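Local coordinates for protein 6-phosphogluconate dehydrogenase (Decarboxylating) (Geobacter metallireducens, PDB 4E21) that probably catalyses the NADP-dependent oxidative decarboxylation of 6-phosphogluconate in the pentose phosphate pathway, at residues 24-28 with 75-80; 47-51 with 66-72. All coordinates share one frame; numbering follows the deposited sequence.

Interaction 1: residues 24-28 with 75-80; sequences QIGMI and FCAKLV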
loop_
_atom_site.group_PDB
_atom_site.type_symbol
_atom_site.label_atom_id
_atom_site.label_comp_id
_atom_site.label_asym_id
_atom_site.label_seq_id
_atom_site.Cartn_x
_atom_site.Cartn_y
_atom_site.Cartn_z
ATOM N N GLN B 24 21.943 16.146 41.032
ATOM C CA GLN B 24 21.076 15.199 41.711
ATOM C C GLN B 24 19.832 15.026 40.866
ATOM O O GLN B 24 19.197 16.010 40.484
ATOM C CB GLN B 24 20.681 15.705 43.096
ATOM C CG GLN B 24 19.871 14.707 43.881
ATOM C CD GLN B 24 19.392 15.271 45.206
ATOM O OE1 GLN B 24 19.125 16.467 45.321
ATOM N NE2 GLN B 24 19.281 14.409 46.215
ATOM N N ILE B 25 19.497 13.776 40.573
ATOM C CA ILE B 25 18.382 13.451 39.714
ATOM C C ILE B 25 17.545 12.421 40.446
ATOM O O ILE B 25 18.067 11.403 40.909
ATOM C CB ILE B 25 18.871 12.817 38.370
ATOM C CG1 ILE B 25 19.593 13.844 37.496
ATOM C CG2 ILE B 25 17.726 12.203 37.598
ATOM C CD1 ILE B 25 21.063 14.072 37.885
ATOM N N GLY B 26 16.250 12.677 40.561
ATOM C CA GLY B 26 15.354 11.665 41.072
ATOM C C GLY B 26 14.798 10.911 39.881
ATOM O O GLY B 26 14.523 11.510 38.840
HETATM N N MSE B 27 14.629 9.601 40.030
HETATM C CA MSE B 27 14.108 8.765 38.958
HETATM C C MSE B 27 12.938 7.982 39.504
HETATM O O MSE B 27 13.073 7.285 40.512
HETATM C CB MSE B 27 15.193 7.805 38.488
HETATM C CG MSE B 27 14.765 6.759 37.465
HETATM SE SE MSE B 27 14.358 7.513 35.715
HETATM C CE MSE B 27 12.490 7.168 35.799
ATOM N N ILE B 28 11.781 8.103 38.863
ATOM C CA ILE B 28 10.636 7.290 39.257
ATOM C C ILE B 28 10.315 6.319 38.143
ATOM O O ILE B 28 10.193 6.727 36.988
ATOM C CB ILE B 28 9.367 8.131 39.499
ATOM C CG1 ILE B 28 9.553 9.098 40.665
ATOM C CG2 ILE B 28 8.167 7.224 39.732
ATOM C CD1 ILE B 28 8.341 10.022 40.873
ATOM N N PHE B 75 10.784 10.599 48.858
ATOM C CA PHE B 75 11.416 10.890 47.586
ATOM C C PHE B 75 11.574 12.403 47.408
ATOM O O PHE B 75 12.680 12.903 47.238
ATOM C CB PHE B 75 10.593 10.287 46.445
ATOM C CG PHE B 75 11.144 10.561 45.084
ATOM C CD1 PHE B 75 12.233 9.834 44.599
ATOM C CD2 PHE B 75 10.570 11.528 44.271
ATOM C CE1 PHE B 75 12.752 10.065 43.321
ATOM C CE2 PHE B 75 11.074 11.769 42.986
ATOM C CZ PHE B 75 12.176 11.036 42.510
ATOM N N CYS B 76 10.475 13.143 47.449
ATOM C CA CYS B 76 10.567 14.594 47.267
ATOM C C CYS B 76 11.391 15.259 48.365
ATOM O O CYS B 76 12.157 16.212 48.112
ATOM C CB CYS B 76 9.182 15.210 47.194
ATOM S SG CYS B 76 8.329 14.681 45.723
ATOM N N ALA B 77 11.236 14.733 49.577
ATOM C CA ALA B 77 11.985 15.209 50.726
ATOM C C ALA B 77 13.494 15.135 50.480
ATOM O O ALA B 77 14.237 16.053 50.862
ATOM C CB ALA B 77 11.614 14.398 51.949
ATOM N N LYS B 78 13.929 14.046 49.834
ATOM C CA LYS B 78 15.343 13.761 49.645
ATOM C C LYS B 78 15.956 14.556 48.500
ATOM O O LYS B 78 17.184 14.627 48.373
ATOM C CB LYS B 78 15.541 12.274 49.376
ATOM C CG LYS B 78 15.454 11.388 50.592
ATOM C CD LYS B 78 15.950 9.998 50.254
ATOM C CE LYS B 78 16.467 9.261 51.485
ATOM N NZ LYS B 78 17.209 8.029 51.071
ATOM N N LEU B 79 15.110 15.132 47.651
ATOM C CA LEU B 79 15.604 15.902 46.511
ATOM C C LEU B 79 15.668 17.394 46.840
ATOM O O LEU B 79 14.648 18.033 47.112
ATOM C CB LEU B 79 14.757 15.655 45.257
ATOM C CG LEU B 79 14.809 14.246 44.649
ATOM C CD1 LEU B 79 13.892 14.174 43.463
ATOM C CD2 LEU B 79 16.218 13.816 44.247
ATOM N N VAL B 80 16.883 17.933 46.811
ATOM C CA VAL B 80 17.153 19.343 47.089
ATOM C C VAL B 80 16.608 20.254 45.981
ATOM O O VAL B 80 16.754 19.960 44.807
ATOM C CB VAL B 80 18.684 19.550 47.288
ATOM C CG1 VAL B 80 19.057 21.038 47.356
ATOM C CG2 VAL B 80 19.159 18.816 48.539
HETATM O O HOH W 1 17.952 17.915 43.240
#
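The ring of Phe75 lies against the backbone of Gly26 and the side chain of Ile28, at the tight end of this contact. Phe75 CZ comes 3.5 Å from Gly26 CA. With no side chain on Gly26, the ring and the Leu79 side chain can both reach the strand backbone. CD1 of Leu79 packs 3.8 Å from Gly26 CA. The other Leu79 branch, CD2, rests against the amide of Gln24. At the edge of the Phe75 ring, near its plane, sits Met27 N. One face of the ring takes a CH-pi contact from Ile28, whose CG1 is 4.1 Å from the ring centroid. Phe75 CG is anti to the backbone N (chi1 179°), which sends the ring from the helix to the strand.

The Gln24 end is polar and partly open to solvent. The Gln24 chain is fully extended to CD and carries its amide to the turn after helix 72-78. There the amide is gripped at both ends. Gln24 NE2 donates to Lys78 O at 3.0 Å, with a bent N-H...O angle of 139°. Gln24 OE1 accepts from Val80 N at 3.1 Å, and the donor is tilted from the carbonyl plane. A water also donates to Gln24 OE1 at 2.8 Å and bridges it to Val80 O. Together these bonds fix the rotation of the amide and tie the strand's first residue to the helix exit.

The contact belongs to the Rossmann-type NAD-binding domain. Strand 24-28 pairs in parallel with strands 47-51 and 84-87, and helix 72-78 packs over this part of the sheet. Phe75 and Leu79 touch Val49 and Val85 on those two strands, while Ile28 also meets Met97 and Met101 of helix 94-101.

Interaction 2: residues 47-51 with 66-72; sequences ECVVY and IAGARSI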
loop_
_atom_site.group_PDB
_atom_site.type_symbol
_atom_site.label_atom_id
_atom_site.label_comp_id
_atom_site.label_asym_id
_atom_site.label_seq_id
_atom_site.Cartn_x
_atom_site.Cartn_y
_atom_site.Cartn_z
ATOM N N GLU B 47 24.130 12.215 41.015
ATOM C CA GLU B 47 23.556 11.664 42.244
ATOM C C GLU B 47 22.089 11.320 42.072
ATOM O O GLU B 47 21.247 12.211 41.930
ATOM C CB GLU B 47 23.674 12.666 43.392
ATOM C CG GLU B 47 25.013 12.677 44.080
ATOM C CD GLU B 47 25.028 13.577 45.315
ATOM O OE1 GLU B 47 24.174 13.373 46.217
ATOM O OE2 GLU B 47 25.897 14.481 45.384
ATOM N N CYS B 48 21.767 10.038 42.129
ATOM C CA CYS B 48 20.402 9.615 41.861
ATOM C C CYS B 48 19.677 9.164 43.115
ATOM O O CYS B 48 20.264 8.533 43.995
ATOM C CB CYS B 48 20.384 8.494 40.819
ATOM S SG CYS B 48 21.214 8.922 39.269
ATOM N N VAL B 49 18.392 9.495 43.185
ATOM C CA VAL B 49 17.521 8.979 44.220
ATOM C C VAL B 49 16.408 8.362 43.424
ATOM O O VAL B 49 15.901 9.001 42.514
ATOM C CB VAL B 49 16.917 10.104 45.111
ATOM C CG1 VAL B 49 15.818 9.538 46.012
ATOM C CG2 VAL B 49 17.989 10.809 45.912
ATOM N N VAL B 50 16.028 7.132 43.751
ATOM C CA VAL B 50 15.034 6.434 42.951
ATOM C C VAL B 50 13.814 6.044 43.757
ATOM O O VAL B 50 13.833 6.047 44.988
ATOM C CB VAL B 50 15.619 5.182 42.261
ATOM C CG1 VAL B 50 16.949 5.526 41.640
ATOM C CG2 VAL B 50 15.764 4.031 43.264
ATOM N N TYR B 51 12.750 5.701 43.046
ATOM C CA TYR B 51 11.512 5.325 43.689
ATOM C C TYR B 51 10.603 4.562 42.722
ATOM O O TYR B 51 10.570 4.846 41.521
ATOM C CB TYR B 51 10.790 6.562 44.238
ATOM C CG TYR B 51 9.426 6.216 44.776
ATOM C CD1 TYR B 51 9.286 5.507 45.966
ATOM C CD2 TYR B 51 8.282 6.554 44.075
ATOM C CE1 TYR B 51 8.030 5.161 46.445
ATOM C CE2 TYR B 51 7.031 6.228 44.546
ATOM C CZ TYR B 51 6.905 5.529 45.729
ATOM O OH TYR B 51 5.645 5.205 46.190
ATOM N N ILE B 66 22.264 2.379 45.327
ATOM C CA ILE B 66 21.663 3.659 44.922
ATOM C C ILE B 66 20.594 4.099 45.927
ATOM O O ILE B 66 19.789 3.280 46.381
ATOM C CB ILE B 66 21.033 3.604 43.512
ATOM C CG1 ILE B 66 21.987 2.962 42.513
ATOM C CG2 ILE B 66 20.680 4.997 43.040
ATOM C CD1 ILE B 66 21.267 2.404 41.311
ATOM N N ALA B 67 20.587 5.386 46.271
ATOM C CA ALA B 67 19.650 5.899 47.274
ATOM C C ALA B 67 18.209 5.612 46.871
ATOM O O ALA B 67 17.824 5.848 45.729
ATOM C CB ALA B 67 19.857 7.392 47.502
ATOM N N GLY B 68 17.424 5.088 47.807
ATOM C CA GLY B 68 16.033 4.785 47.546
ATOM C C GLY B 68 15.093 5.697 48.309
ATOM O O GLY B 68 15.501 6.692 48.906
ATOM N N ALA B 69 13.818 5.343 48.282
ATOM C CA ALA B 69 12.787 6.086 48.966
ATOM C C ALA B 69 11.582 5.165 49.025
ATOM O O ALA B 69 11.307 4.437 48.062
ATOM C CB ALA B 69 12.457 7.346 48.209
ATOM N N ARG B 70 10.876 5.167 50.156
ATOM C CA ARG B 70 9.737 4.262 50.310
ATOM C C ARG B 70 8.391 4.926 50.110
ATOM O O ARG B 70 7.354 4.300 50.296
ATOM C CB ARG B 70 9.763 3.532 51.654
ATOM C CG ARG B 70 10.570 4.222 52.724
ATOM C CD ARG B 70 11.968 3.617 52.830
ATOM N NE ARG B 70 12.733 4.261 53.899
ATOM C CZ ARG B 70 13.865 4.938 53.713
ATOM N NH1 ARG B 70 14.390 5.039 52.488
ATOM N NH2 ARG B 70 14.483 5.498 54.753
ATOM N N SER B 71 8.402 6.188 49.713
ATOM C CA SER B 71 7.153 6.870 49.438
ATOM C C SER B 71 7.443 8.066 48.571
ATOM O O SER B 71 8.563 8.561 48.542
ATOM C CB SER B 71 6.501 7.340 50.744
ATOM O OG SER B 71 7.276 8.356 51.368
ATOM N N ILE B 72 6.432 8.543 47.869
ATOM C CA ILE B 72 6.605 9.779 47.136
ATOM C C ILE B 72 7.125 10.883 48.073
ATOM O O ILE B 72 7.970 11.699 47.676
ATOM C CB ILE B 72 5.309 10.209 46.424
ATOM C CG1 ILE B 72 5.615 11.371 45.482
ATOM C CG2 ILE B 72 4.190 10.507 47.422
ATOM C CD1 ILE B 72 6.609 10.960 44.374
#
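Strand 47-51, at the edge of the Rossmann-type sheet within this chain, is flanked here by the connection from helix 55-63 to helix 72-78. One backbone hydrogen bond joins the two: Val50 N donates to Ala67 O at 3.0 Å, with an N-H...O angle of 159°. Ala67 O also receives a CA-H...O contact from Val49 CA at 3.5 Å. The connection then runs past the strand without forming a regular sheet pairing.

Apolar side chains fill in around this bond. Ile66 CG2 lies 4.0 Å from Val50 CG1, the two side chains crossing at about a right angle. Ile66 CG2 also approaches Cys48 CB. Ala67 CB meets Val49 CG2 at 4.2 Å.

Tyr51 forms the other end of the contact. With chi1 at 174°, Tyr51 CG lies opposite the backbone N, and the ring reaches along the chain from Ala69 to Ile72. Ala69 O sits at the ring edge, in plane, 3.1 Å from Tyr51 CD1. Over one face lie Ser71 C and Ile72 N, the latter 3.7 Å from Tyr51 CZ. The ring thus packs against the start of helix 72-78. Ser71 is the N-cap of that helix, and its OG is hydrogen-bonded to Glu74 N. The guanidinium of Arg70 forms a salt bridge with Glu74 of helix 72-78.

Strand 24-28 is the sheet neighbour of 47-51. On one side Cys48, Val50 and Ile66 pack on Val38 of helix 32-43, and Val50 and Ile66 also on Leu61 of helix 55-63. Val49, Tyr51 and Ala69 instead touch Phe75 of helix 72-78.

Interactions 1 and 2 hold adjacent strands of one sheet, and interaction 2 is nested in the chain loop closed by interaction 1. Their centres are about 6 Å apart. The strands are probably joined by backbone hydrogen bonds from Ile25 to Glu47 and from Met27 to Val49. Both contacts are largely buried. Interaction 1 fastens helix 72-78 and its exit to an inner strand, with apolar packing at one end and a glutamine amide with a water at the more open end. Interaction 2 joins the approach to the same helix to the edge strand of this chain, relying on a single backbone bond, aliphatic contacts and a tyrosine ring against backbone.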